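Local coordinates for choline/ethanolamine kinase family protein (Mesorhizobium loti, PDB 3DXQ), which probably transfers phosphate from ATP to ethanolamine or a related small alcohol, at residues His153-Glu158 with Arg281-Met286; Cys178-Glu183 with Leu206-Asp211; Leu212-Lys217 with Asp276-Arg281; Val243-Ala248 with Pro289-His294. All blocks are in the same frame, centred on the assembly; numbering follows the deposited sequence. Where two conformers were deposited one is given.

Interaction 1 (His153-Glu158 with Arg281-Met286); sequences HDVVRE and RCKALM
Val155 lays its two methyls against one side of helix 271-287. CG1 is anti to the backbone N (chi1 165°) and meets the selenium of Met286, with Val155 CG1 to Met286 SE at 4.0 Å. Val155 CG1 is also 4.3 Å from Cys282 SG, one turn earlier, so this methyl rests against both the sulfur and the selenium. The other branch reaches the root of the lysine, with Val155 CG2 to Lys283 CB at 4.1 Å. The valine crosses Lys283 and the selenomethionine at about a right angle. This is helix-to-helix packing between helix 152-167 and helix 271-287 of the C-terminal lobe. The axes of the two short segments pass 10.8 Å apart and their N-to-C directions differ by 55°. Met286 bends at chi3, and Met286 CE comes 3.7 Å from Glu158 CB. Of the glutamate side chain it is CB that is touched. The chain beyond bends at chi2 and its carboxylate leads away, forming a salt bridge with Arg157. The lysine head likewise turns elsewhere, to a salt bridge with Glu287. Helix 237-263 packs against both helices: Val155 also touches Leu252 and Met286 touches Ala248.

Interaction 2 (Cys178-Glu183 with Leu206-Asp211); sequences CDPLCE and LWDLGD
Residues 178-181 are loop and 182-183 begin a 3-10 turn; the segment runs past the first turns of helix 206-215. Cys178 CA lies 5.6 Å from Asp208 CA, the nearest approach of the two backbones by CA atoms. Pro180 is the centre of an inverse gamma turn, closed by Leu181 N to Asp179 O. Two hydrogen bonds hold the cysteine backbone. Cys178 N donates to the syn lone pair of Asp208 OD1, at 2.8 Å and 155°. The Trp207 indole N-H returns a bond to the cysteine carbonyl. Trp207 NE1 to Cys178 O is 3.0 Å and the bond is fairly straight, at 166°. The oxygen lies near the ring plane, but the donor stands above the carbonyl plane. Cys178 SG sits obliquely off the five-membered ring. An alanine in place of Trp207 would remove the indole N-H, and the Cys178 carbonyl would probably be held less firmly. Further along the loop, Pro180 CD packs on Asp211 CG at 3.5 Å, and Pro180 CG lies 3.4 Å from Asp208 O. The loop matches the His-x-Asp-x-x-x-x-Asn pattern of the family's catalytic loop, through His177, Asp179 and Asn184. Asp208 resembles the helix-F aspartate of protein kinases, which holds that loop by its backbone. Its OD2 accepts from His177 N and bonds His118. The loop joins strands 174-176 and 185-187. Helix 106-118 packs on Pro180 and Asp208, and helix 237-263 on Trp207 and Asp211.

Interaction 3 (Leu212-Lys217 with Asp276-Arg281); sequences LSVEGK and DGRFAR
The contact joins two helices of the C-terminal lobe. The last turn of helix 206-215 meets the middle of helix 271-287 through two arginines that span the distance between the helices. The backbones stay well apart, the nearest CA atoms being Val214 CA and Arg281 CA at 9.2 Å. Both arginine chains bend at chi3. Arg281 has CG anti to the backbone N, whereas Arg278 has CG anti to the carbonyl carbon. Val214 CG1 lies over one face of the Arg281 guanidinium, 3.5 Å from Arg281 NH2. The same methyl sits at the edge of the other guanidinium, with Val214 CG1 3.9 Å from Arg278 NH2. Glu215 comes in through a bent chain and makes a salt bridge with Arg278. Glu215 OE2 to Arg278 NH2 is 2.9 Å, but the hydrogen bond is weak, with an N-H to acceptor angle of 122°. The carboxylate and guanidinium planes stand 80° apart, so the groups do not meet as a flat two-pronged pair. Asp251 of helix 237-263 bridges Arg278 NE and Arg281 NH2. Tyr274 OH bonds Arg278 NH1. Lys217 NZ adds a further positive charge, 5.3 Å from Arg281 NH1. The two acids probably offset the crowded positive charge, and the arginines would in turn favour ionised carboxylates at Glu215 and Asp251.

Interaction 4 (Val243-Ala248 with Pro289-His294); sequences VVIYKA and PEFSRH
Val244 splits its two methyls between two rings of helix 289-300. Its CG1 is anti to the backbone N and meets the edge of Phe291, with Val244 CG1 to Phe291 CD1 at 3.8 Å. CG2 is anti to the carbonyl carbon and stands over one face of the imidazole. This is a CH-pi contact: Val244 CG2 is 3.9 Å from the His294 ring centroid, 14° off the ring normal. His294 has CG anti to its carbonyl carbon, which brings the ring beside the valine; chi2 of 128° turns one face to CG2. The two side chains cross at about a right angle. Val244 CG1 also reaches His294 ND1, at 3.7 Å. An alanine in place of His294 would take away the flat surface under the valine methyl and would probably leave this side of Val244 less well packed. Phe291 differs, with CG anti to the backbone N, and this brings its ring against helix 237-263. The two helices pack obliquely in the C-terminal lobe, with segment axes 9.9 Å apart and N-to-C directions 121° apart. Ile245 has CG1 anti to its carbonyl carbon, and a bent chi2 carries CD1 to the ring tip. Ile245 CD1 to Phe291 CZ is 3.4 Å, and the chains cross at about a right angle. Ala248 CB lies one turn on from Val244, 3.9 Å from Phe291 CE1. Met286 of helix 271-287 also packs on both Ala248 and Phe291. Within the turn 289-292, Ser292 OG donates to Pro289 O.

Overall arrangement
All four contacts lie in the mostly helical C-terminal lobe. Interaction 2 is about 4 Å from the centre of the chain. Measured between centres, interactions 1, 3 and 4 lie about 11 to 13 Å from one another, and 1 and 2 about 20 Å apart. Interactions 2 and 3 use successive parts of helix 206-215. Interactions 3 and 1 share Arg281 on helix 271-287. Helix 237-263, used by interaction 4, touches all the others: Tyr246 meets Trp207, Lys247 meets Val214 and Ala248 meets Cys282. Along the chain, interaction 2 falls between the segments of interaction 1, as does interaction 3 apart from Arg281. Interaction 4 alternates with both. The loop at 178-183, with the family's catalytic-loop pattern, is thus connected to the C-terminal helix.

Interaction 1 (His153-Glu158 with Arg281-Met286)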
loop_
_atom_site.group_PDB
_atom_site.type_symbol
_atom_site.label_atom_id
_atom_site.label_comp_id
_atom_site.label_asym_id
_atom_site.label_seq_id
_atom_site.Cartn_x
_atom_site.Cartn_y
_atom_site.Cartn_z
ATOM N N HIS A 153 13.281 -0.226 21.530
ATOM C CA HIS A 153 14.137 0.958 21.500
ATOM C C HIS A 153 15.361 0.813 20.579
ATOM O O HIS A 153 15.847 1.808 20.030
ATOM C CB HIS A 153 14.518 1.374 22.925
ATOM C CG HIS A 153 13.331 1.741 23.764
ATOM N ND1 HIS A 153 12.849 0.933 24.774
ATOM C CD2 HIS A 153 12.500 2.810 23.708
ATOM C CE1 HIS A 153 11.788 1.501 25.323
ATOM N NE2 HIS A 153 11.555 2.640 24.693
ATOM N N ASP A 154 15.838 -0.412 20.377
ATOM C CA ASP A 154 16.963 -0.640 19.465
ATOM C C ASP A 154 16.499 -0.388 18.029
ATOM O O ASP A 154 17.080 0.420 17.292
ATOM C CB ASP A 154 17.496 -2.071 19.587
ATOM C CG ASP A 154 18.033 -2.384 20.972
ATOM O OD1 ASP A 154 18.602 -1.477 21.622
ATOM O OD2 ASP A 154 17.885 -3.543 21.407
ATOM N N VAL A 155 15.432 -1.071 17.642
ATOM C CA VAL A 155 14.886 -0.896 16.318
ATOM C C VAL A 155 14.629 0.600 16.029
ATOM O O VAL A 155 14.906 1.076 14.913
ATOM C CB VAL A 155 13.604 -1.734 16.126
ATOM C CG1 VAL A 155 12.844 -1.271 14.898
ATOM C CG2 VAL A 155 13.935 -3.223 16.041
ATOM N N VAL A 156 14.122 1.342 17.019
ATOM C CA VAL A 156 13.877 2.784 16.832
ATOM C C VAL A 156 15.210 3.538 16.684
ATOM O O VAL A 156 15.362 4.402 15.807
ATOM C CB VAL A 156 13.019 3.379 17.977
ATOM C CG1 VAL A 156 12.916 4.894 17.853
ATOM C CG2 VAL A 156 11.643 2.760 17.971
ATOM N N ARG A 157 16.177 3.190 17.533
ATOM C CA ARG A 157 17.490 3.813 17.484
ATOM C C ARG A 157 18.139 3.499 16.137
ATOM O O ARG A 157 18.560 4.406 15.409
ATOM C CB ARG A 157 18.362 3.326 18.644
ATOM C CG ARG A 157 19.757 3.955 18.703
ATOM C CD ARG A 157 20.578 3.389 19.844
ATOM N NE ARG A 157 20.454 1.931 19.921
ATOM C CZ ARG A 157 21.065 1.055 19.115
ATOM N NH1 ARG A 157 21.881 1.462 18.145
ATOM N NH2 ARG A 157 20.859 -0.249 19.288
ATOM N N GLU A 158 18.183 2.218 15.790
ATOM C CA GLU A 158 18.765 1.804 14.511
ATOM C C GLU A 158 18.072 2.470 13.320
ATOM O O GLU A 158 18.726 2.759 12.317
ATOM C CB GLU A 158 18.735 0.276 14.326
ATOM C CG GLU A 158 19.518 -0.562 15.365
ATOM C CD GLU A 158 21.040 -0.321 15.377
ATOM O OE1 GLU A 158 21.521 0.555 14.618
ATOM O OE2 GLU A 158 21.759 -1.010 16.166
ATOM N N ARG A 281 9.394 -9.572 12.342
ATOM C CA ARG A 281 9.887 -9.702 10.975
ATOM C C ARG A 281 10.885 -8.581 10.671
ATOM O O ARG A 281 11.964 -8.817 10.114
ATOM C CB ARG A 281 8.704 -9.643 9.996
ATOM C CG ARG A 281 9.079 -9.776 8.527
ATOM C CD ARG A 281 7.859 -10.082 7.692
ATOM N NE ARG A 281 6.862 -9.026 7.800
ATOM C CZ ARG A 281 5.609 -9.109 7.364
ATOM N NH1 ARG A 281 5.164 -10.212 6.785
ATOM N NH2 ARG A 281 4.789 -8.080 7.525
ATOM N N CYS A 282 10.492 -7.364 11.036
ATOM C CA CYS A 282 11.303 -6.179 10.868
ATOM C C CYS A 282 12.631 -6.324 11.582
ATOM O O CYS A 282 13.696 -6.165 10.982
ATOM C CB CYS A 282 10.560 -4.980 11.432
ATOM S SG CYS A 282 11.570 -3.541 11.504
ATOM N N LYS A 283 12.549 -6.627 12.879
ATOM C CA LYS A 283 13.719 -6.810 13.714
ATOM C C LYS A 283 14.608 -7.898 13.123
ATOM O O LYS A 283 15.838 -7.783 13.154
ATOM C CB LYS A 283 13.285 -7.173 15.139
ATOM C CG LYS A 283 14.409 -7.562 16.113
ATOM C CD LYS A 283 13.823 -7.939 17.493
ATOM C CE LYS A 283 14.744 -8.847 18.303
ATOM N NZ LYS A 283 16.030 -8.209 18.549
ATOM N N ALA A 284 13.991 -8.955 12.596
ATOM C CA ALA A 284 14.742 -10.047 11.967
ATOM C C ALA A 284 15.561 -9.538 10.797
ATOM O O ALA A 284 16.771 -9.814 10.707
ATOM C CB ALA A 284 13.811 -11.152 11.504
ATOM N N LEU A 285 14.899 -8.774 9.927
ATOM C CA LEU A 285 15.534 -8.209 8.748
ATOM C C LEU A 285 16.683 -7.288 9.120
ATOM O O LEU A 285 17.769 -7.399 8.556
ATOM C CB LEU A 285 14.508 -7.432 7.909
ATOM C CG LEU A 285 14.996 -6.877 6.577
ATOM C CD1 LEU A 285 15.627 -7.981 5.737
ATOM C CD2 LEU A 285 13.856 -6.213 5.854
HETATM N N MSE A 286 16.446 -6.393 10.074
HETATM C CA MSE A 286 17.467 -5.423 10.464
HETATM C C MSE A 286 18.694 -6.085 11.092
HETATM O O MSE A 286 19.793 -5.545 11.043
HETATM C CB MSE A 286 16.876 -4.350 11.385
HETATM C CG MSE A 286 15.833 -3.488 10.688
HETATM SE SE MSE A 286 15.164 -2.042 11.781
HETATM C CE MSE A 286 16.571 -0.674 11.509
#

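Interaction 2 (Cys178-Glu183 with Leu206-Asp211)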
loop_
_atom_site.group_PDB
_atom_site.type_symbol
_atom_site.label_atom_id
_atom_site.label_comp_id
_atom_site.label_asym_id
_atom_site.label_seq_id
_atom_site.Cartn_x
_atom_site.Cartn_y
_atom_site.Cartn_z
ATOM N N CYS A 178 1.748 4.042 -2.117
ATOM C CA CYS A 178 2.074 4.094 -0.679
ATOM C C CYS A 178 1.530 3.010 0.244
ATOM O O CYS A 178 2.054 2.835 1.335
ATOM C CB CYS A 178 1.738 5.461 -0.097
ATOM S SG CYS A 178 2.741 6.755 -0.814
ATOM N N ASP A 179 0.479 2.308 -0.154
ATOM C CA ASP A 179 -0.005 1.176 0.626
ATOM C C ASP A 179 -0.408 0.041 -0.305
ATOM O O ASP A 179 -1.559 -0.386 -0.299
ATOM C CB ASP A 179 -1.186 1.585 1.519
ATOM C CG ASP A 179 -1.602 0.477 2.495
ATOM O OD1 ASP A 179 -0.714 -0.175 3.100
ATOM O OD2 ASP A 179 -2.823 0.271 2.647
ATOM N N PRO A 180 0.546 -0.451 -1.112
ATOM C CA PRO A 180 0.254 -1.486 -2.107
ATOM C C PRO A 180 0.060 -2.900 -1.539
ATOM O O PRO A 180 0.861 -3.801 -1.803
ATOM C CB PRO A 180 1.472 -1.414 -3.036
ATOM C CG PRO A 180 2.580 -0.988 -2.129
ATOM C CD PRO A 180 1.960 -0.026 -1.161
ATOM N N LEU A 181 -1.008 -3.084 -0.771
ATOM C CA LEU A 181 -1.377 -4.405 -0.282
ATOM C C LEU A 181 -1.692 -5.305 -1.481
ATOM O O LEU A 181 -2.141 -4.839 -2.523
ATOM C CB LEU A 181 -2.607 -4.340 0.626
ATOM C CG LEU A 181 -2.599 -3.455 1.895
ATOM C CD1 LEU A 181 -4.046 -3.198 2.341
ATOM C CD2 LEU A 181 -1.766 -4.037 3.052
ATOM N N CYS A 182 -1.446 -6.599 -1.329
ATOM C CA CYS A 182 -1.699 -7.532 -2.391
ATOM C C CYS A 182 -3.120 -7.392 -2.922
ATOM O O CYS A 182 -3.331 -7.405 -4.153
ATOM C CB CYS A 182 -1.462 -8.945 -1.896
ATOM S SG CYS A 182 0.242 -9.259 -1.467
ATOM N N GLU A 183 -4.068 -7.214 -1.991
ATOM C CA GLU A 183 -5.504 -7.122 -2.329
ATOM C C GLU A 183 -5.821 -5.934 -3.237
ATOM O O GLU A 183 -6.801 -5.952 -3.963
ATOM C CB GLU A 183 -6.401 -7.064 -1.078
ATOM C CG GLU A 183 -6.216 -5.837 -0.189
ATOM C CD GLU A 183 -7.326 -5.670 0.837
ATOM O OE1 GLU A 183 -8.480 -5.374 0.441
ATOM O OE2 GLU A 183 -7.035 -5.806 2.045
ATOM N N LEU A 206 10.719 3.766 -4.639
ATOM C CA LEU A 206 11.073 2.454 -4.101
ATOM C C LEU A 206 10.369 2.101 -2.797
ATOM O O LEU A 206 10.501 0.975 -2.293
ATOM C CB LEU A 206 12.603 2.301 -3.964
ATOM C CG LEU A 206 13.340 2.459 -5.287
ATOM C CD1 LEU A 206 14.757 1.952 -5.196
ATOM C CD2 LEU A 206 12.569 1.789 -6.448
ATOM N N TRP A 207 9.618 3.041 -2.239
ATOM C CA TRP A 207 8.816 2.716 -1.067
ATOM C C TRP A 207 7.720 1.741 -1.484
ATOM O O TRP A 207 7.412 0.796 -0.750
ATOM C CB TRP A 207 8.165 3.941 -0.457
ATOM C CG TRP A 207 7.057 3.570 0.431
ATOM C CD1 TRP A 207 5.757 3.358 0.070
ATOM C CD2 TRP A 207 7.132 3.342 1.838
ATOM N NE1 TRP A 207 5.011 3.010 1.173
ATOM C CE2 TRP A 207 5.827 3.005 2.275
ATOM C CE3 TRP A 207 8.164 3.403 2.772
ATOM C CZ2 TRP A 207 5.537 2.719 3.591
ATOM C CZ3 TRP A 207 7.878 3.117 4.093
ATOM C CH2 TRP A 207 6.573 2.773 4.493
ATOM N N ASP A 208 7.130 1.989 -2.654
ATOM C CA ASP A 208 6.087 1.136 -3.195
ATOM C C ASP A 208 6.573 -0.288 -3.392
ATOM O O ASP A 208 5.874 -1.252 -3.016
ATOM C CB ASP A 208 5.562 1.695 -4.540
ATOM C CG ASP A 208 4.511 2.799 -4.363
ATOM O OD1 ASP A 208 4.106 3.089 -3.201
ATOM O OD2 ASP A 208 4.059 3.355 -5.398
ATOM N N LEU A 209 7.759 -0.418 -3.986
ATOM C CA LEU A 209 8.372 -1.742 -4.206
ATOM C C LEU A 209 8.632 -2.439 -2.885
ATOM O O LEU A 209 8.302 -3.616 -2.726
ATOM C CB LEU A 209 9.657 -1.666 -5.046
ATOM C CG LEU A 209 9.397 -1.552 -6.563
ATOM C CD1 LEU A 209 8.654 -0.264 -6.963
ATOM C CD2 LEU A 209 10.673 -1.653 -7.381
ATOM N N GLY A 210 9.183 -1.708 -1.924
ATOM C CA GLY A 210 9.481 -2.316 -0.616
ATOM C C GLY A 210 8.219 -2.748 0.115
ATOM O O GLY A 210 8.172 -3.812 0.754
ATOM N N ASP A 211 7.186 -1.918 0.008
ATOM C CA ASP A 211 5.930 -2.176 0.699
ATOM C C ASP A 211 5.247 -3.419 0.149
ATOM O O ASP A 211 4.833 -4.296 0.910
ATOM C CB ASP A 211 5.011 -0.972 0.578
ATOM C CG ASP A 211 3.848 -0.999 1.578
ATOM O OD1 ASP A 211 3.040 -1.937 1.604
ATOM O OD2 ASP A 211 3.707 -0.019 2.314
#

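Interaction 3 (Leu212-Lys217 with Asp276-Arg281)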
loop_
_atom_site.group_PDB
_atom_site.type_symbol
_atom_site.label_atom_id
_atom_site.label_comp_id
_atom_site.label_asym_id
_atom_site.label_seq_id
_atom_site.Cartn_x
_atom_site.Cartn_y
_atom_site.Cartn_z
ATOM N N LEU A 212 5.143 -3.508 -1.167
ATOM C CA LEU A 212 4.554 -4.682 -1.789
ATOM C C LEU A 212 5.304 -5.930 -1.387
ATOM O O LEU A 212 4.688 -6.931 -1.038
ATOM C CB LEU A 212 4.576 -4.542 -3.308
ATOM C CG LEU A 212 4.138 -5.742 -4.125
ATOM C CD1 LEU A 212 2.845 -6.322 -3.528
ATOM C CD2 LEU A 212 3.949 -5.322 -5.607
ATOM N N SER A 213 6.633 -5.874 -1.432
ATOM C CA SER A 213 7.456 -7.032 -1.087
ATOM C C SER A 213 7.152 -7.568 0.299
ATOM O O SER A 213 6.952 -8.777 0.459
ATOM C CB SER A 213 8.944 -6.683 -1.168
ATOM O OG SER A 213 9.752 -7.826 -0.970
ATOM N N VAL A 214 7.111 -6.674 1.295
ATOM C CA VAL A 214 6.823 -7.081 2.679
ATOM C C VAL A 214 5.380 -7.560 2.846
ATOM O O VAL A 214 5.114 -8.488 3.633
ATOM C CB VAL A 214 7.094 -5.954 3.682
ATOM C CG1 VAL A 214 6.555 -6.300 5.041
ATOM C CG2 VAL A 214 8.540 -5.723 3.785
ATOM N N GLU A 215 4.459 -6.941 2.109
ATOM C CA GLU A 215 3.043 -7.295 2.201
ATOM C C GLU A 215 2.773 -8.613 1.492
ATOM O O GLU A 215 1.925 -9.401 1.921
ATOM C CB GLU A 215 2.160 -6.195 1.607
ATOM C CG GLU A 215 2.078 -4.866 2.410
ATOM C CD GLU A 215 1.299 -4.980 3.707
ATOM O OE1 GLU A 215 0.370 -5.807 3.769
ATOM O OE2 GLU A 215 1.614 -4.237 4.666
ATOM N N GLY A 216 3.504 -8.870 0.411
ATOM C CA GLY A 216 3.349 -10.132 -0.340
ATOM C C GLY A 216 4.206 -11.297 0.126
ATOM O O GLY A 216 4.145 -12.381 -0.460
ATOM N N LYS A 217 5.005 -11.068 1.168
ATOM C CA LYS A 217 5.951 -12.068 1.669
ATOM C C LYS A 217 6.794 -12.573 0.508
ATOM O O LYS A 217 6.929 -13.773 0.300
ATOM C CB LYS A 217 5.226 -13.232 2.349
ATOM C CG LYS A 217 4.127 -12.817 3.320
ATOM C CD LYS A 217 3.731 -13.951 4.267
ATOM C CE LYS A 217 2.490 -13.583 5.087
ATOM N NZ LYS A 217 2.198 -14.548 6.197
ATOM N N ASP A 276 3.072 -7.531 16.977
ATOM C CA ASP A 276 4.201 -8.429 17.289
ATOM C C ASP A 276 4.752 -9.131 16.053
ATOM O O ASP A 276 5.956 -9.389 15.966
ATOM C CB ASP A 276 3.794 -9.497 18.315
ATOM C CG ASP A 276 3.676 -8.946 19.723
ATOM O OD1 ASP A 276 4.217 -7.854 19.978
ATOM O OD2 ASP A 276 3.052 -9.611 20.580
ATOM N N GLY A 277 3.866 -9.445 15.111
ATOM C CA GLY A 277 4.260 -10.126 13.888
ATOM C C GLY A 277 5.170 -9.254 13.059
ATOM O O GLY A 277 6.336 -9.611 12.822
ATOM N N ARG A 278 4.638 -8.092 12.670
ATOM C CA ARG A 278 5.335 -7.148 11.795
ATOM C C ARG A 278 6.613 -6.612 12.411
ATOM O O ARG A 278 7.554 -6.287 11.695
ATOM C CB ARG A 278 4.434 -5.970 11.415
ATOM C CG ARG A 278 3.097 -6.382 10.841
ATOM C CD ARG A 278 2.484 -5.292 9.975
ATOM N NE ARG A 278 3.262 -5.097 8.754
ATOM C CZ ARG A 278 2.883 -4.376 7.705
ATOM N NH1 ARG A 278 1.707 -3.774 7.692
ATOM N NH2 ARG A 278 3.686 -4.275 6.656
ATOM N N PHE A 279 6.648 -6.512 13.730
ATOM C CA PHE A 279 7.853 -6.048 14.395
ATOM C C PHE A 279 8.945 -7.106 14.320
ATOM O O PHE A 279 10.065 -6.817 13.910
ATOM C CB PHE A 279 7.586 -5.715 15.853
ATOM C CG PHE A 279 8.797 -5.222 16.572
ATOM C CD1 PHE A 279 9.149 -3.882 16.516
ATOM C CD2 PHE A 279 9.614 -6.100 17.264
ATOM C CE1 PHE A 279 10.285 -3.421 17.161
ATOM C CE2 PHE A 279 10.749 -5.649 17.918
ATOM C CZ PHE A 279 11.090 -4.305 17.861
ATOM N N ALA A 280 8.605 -8.330 14.722
ATOM C CA ALA A 280 9.560 -9.443 14.762
ATOM C C ALA A 280 10.196 -9.694 13.400
ATOM O O ALA A 280 11.392 -9.985 13.312
ATOM C CB ALA A 280 8.878 -10.695 15.264
ATOM N N ARG A 281 9.394 -9.572 12.342
ATOM C CA ARG A 281 9.887 -9.702 10.975
ATOM C C ARG A 281 10.885 -8.581 10.671
ATOM O O ARG A 281 11.964 -8.817 10.114
ATOM C CB ARG A 281 8.704 -9.643 9.996
ATOM C CG ARG A 281 9.079 -9.776 8.527
ATOM C CD ARG A 281 7.859 -10.082 7.692
ATOM N NE ARG A 281 6.862 -9.026 7.800
ATOM C CZ ARG A 281 5.609 -9.109 7.364
ATOM N NH1 ARG A 281 5.164 -10.212 6.785
ATOM N NH2 ARG A 281 4.789 -8.080 7.525
#

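Interaction 4 (Val243-Ala248 with Pro289-His294)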
loop_
_atom_site.group_PDB
_atom_site.type_symbol
_atom_site.label_atom_id
_atom_site.label_comp_id
_atom_site.label_asym_id
_atom_site.label_seq_id
_atom_site.Cartn_x
_atom_site.Cartn_y
_atom_site.Cartn_z
ATOM N N VAL A 243 15.092 -0.611 -1.368
ATOM C CA VAL A 243 13.943 -1.488 -1.238
ATOM C C VAL A 243 14.036 -2.212 0.108
ATOM O O VAL A 243 13.109 -2.188 0.920
ATOM C CB VAL A 243 13.849 -2.488 -2.383
ATOM C CG1 VAL A 243 12.598 -3.314 -2.223
ATOM C CG2 VAL A 243 13.827 -1.775 -3.704
ATOM N N VAL A 244 15.168 -2.827 0.373
ATOM C CA VAL A 244 15.321 -3.548 1.638
ATOM C C VAL A 244 15.102 -2.601 2.836
ATOM O O VAL A 244 14.454 -2.971 3.811
ATOM C CB VAL A 244 16.665 -4.262 1.684
ATOM C CG1 VAL A 244 16.934 -4.861 3.056
ATOM C CG2 VAL A 244 16.687 -5.331 0.613
ATOM N N ILE A 245 15.603 -1.373 2.735
ATOM C CA ILE A 245 15.438 -0.380 3.795
ATOM C C ILE A 245 13.955 -0.096 4.062
ATOM O O ILE A 245 13.507 -0.048 5.232
ATOM C CB ILE A 245 16.188 0.936 3.445
ATOM C CG1 ILE A 245 17.666 0.795 3.797
ATOM C CG2 ILE A 245 15.627 2.116 4.197
ATOM C CD1 ILE A 245 17.884 0.487 5.250
ATOM N N TYR A 246 13.196 0.073 2.981
ATOM C CA TYR A 246 11.766 0.324 3.100
ATOM C C TYR A 246 11.005 -0.914 3.579
ATOM O O TYR A 246 10.026 -0.780 4.319
ATOM C CB TYR A 246 11.183 0.878 1.789
ATOM C CG TYR A 246 11.697 2.273 1.462
ATOM C CD1 TYR A 246 11.649 3.294 2.403
ATOM C CD2 TYR A 246 12.216 2.567 0.209
ATOM C CE1 TYR A 246 12.128 4.573 2.112
ATOM C CE2 TYR A 246 12.688 3.847 -0.103
ATOM C CZ TYR A 246 12.645 4.850 0.858
ATOM O OH TYR A 246 13.105 6.123 0.554
ATOM N N LYS A 247 11.433 -2.110 3.173
ATOM C CA LYS A 247 10.839 -3.316 3.745
ATOM C C LYS A 247 10.851 -3.177 5.272
ATOM O O LYS A 247 9.835 -3.371 5.920
ATOM C CB LYS A 247 11.611 -4.576 3.350
ATOM C CG LYS A 247 11.215 -5.244 2.046
ATOM C CD LYS A 247 12.230 -6.340 1.723
ATOM C CE LYS A 247 11.607 -7.588 1.136
ATOM N NZ LYS A 247 12.630 -8.567 0.628
ATOM N N ALA A 248 11.997 -2.806 5.838
ATOM C CA ALA A 248 12.115 -2.672 7.290
ATOM C C ALA A 248 11.261 -1.521 7.819
ATOM O O ALA A 248 10.510 -1.703 8.769
ATOM C CB ALA A 248 13.593 -2.497 7.719
ATOM N N PRO A 289 23.198 -9.730 8.644
ATOM C CA PRO A 289 24.387 -8.973 8.239
ATOM C C PRO A 289 24.223 -8.374 6.848
ATOM O O PRO A 289 24.892 -7.406 6.518
ATOM C CB PRO A 289 25.513 -10.012 8.278
ATOM C CG PRO A 289 24.831 -11.343 8.210
ATOM C CD PRO A 289 23.464 -11.173 8.789
ATOM N N GLU A 290 23.320 -8.939 6.049
ATOM C CA GLU A 290 22.995 -8.390 4.737
ATOM C C GLU A 290 22.500 -6.948 4.863
ATOM O O GLU A 290 22.851 -6.091 4.062
ATOM C CB GLU A 290 21.909 -9.226 4.048
ATOM C CG GLU A 290 22.362 -10.538 3.439
ATOM C CD GLU A 290 22.538 -11.670 4.437
ATOM O OE1 GLU A 290 22.585 -11.433 5.671
ATOM O OE2 GLU A 290 22.649 -12.819 3.965
ATOM N N PHE A 291 21.684 -6.695 5.880
ATOM C CA PHE A 291 21.032 -5.398 6.050
ATOM C C PHE A 291 22.021 -4.251 6.189
ATOM O O PHE A 291 21.814 -3.201 5.589
ATOM C CB PHE A 291 20.089 -5.441 7.258
ATOM C CG PHE A 291 19.217 -4.232 7.390
ATOM C CD1 PHE A 291 18.124 -4.055 6.540
ATOM C CD2 PHE A 291 19.468 -3.278 8.366
ATOM C CE1 PHE A 291 17.305 -2.934 6.641
ATOM C CE2 PHE A 291 18.651 -2.158 8.481
ATOM C CZ PHE A 291 17.566 -1.986 7.610
ATOM N N SER A 292 23.080 -4.437 6.978
ATOM C CA SER A 292 24.084 -3.389 7.134
ATOM C C SER A 292 24.779 -3.118 5.802
ATOM O O SER A 292 25.122 -1.977 5.508
ATOM C CB SER A 292 25.093 -3.746 8.212
ATOM O OG SER A 292 25.751 -4.952 7.892
ATOM N N ARG A 293 24.968 -4.159 4.992
ATOM C CA ARG A 293 25.508 -3.981 3.625
ATOM C C ARG A 293 24.579 -3.162 2.744
ATOM O O ARG A 293 25.027 -2.286 2.000
ATOM C CB ARG A 293 25.775 -5.324 2.941
ATOM C CG ARG A 293 27.239 -5.676 2.772
ATOM C CD ARG A 293 27.375 -7.111 2.283
ATOM N NE ARG A 293 27.384 -8.078 3.392
ATOM C CZ ARG A 293 26.801 -9.279 3.379
ATOM N NH1 ARG A 293 26.087 -9.688 2.329
ATOM N NH2 ARG A 293 26.897 -10.067 4.445
ATOM N N HIS A 294 23.285 -3.462 2.818
ATOM C CA HIS A 294 22.286 -2.712 2.065
ATOM C C HIS A 294 22.233 -1.254 2.510
ATOM O O HIS A 294 22.043 -0.345 1.688
ATOM C CB HIS A 294 20.907 -3.353 2.205
ATOM C CG HIS A 294 20.728 -4.576 1.369
ATOM N ND1 HIS A 294 20.289 -5.774 1.884
ATOM C CD2 HIS A 294 20.934 -4.788 0.048
ATOM C CE1 HIS A 294 20.238 -6.675 0.921
ATOM N NE2 HIS A 294 20.628 -6.103 -0.203
#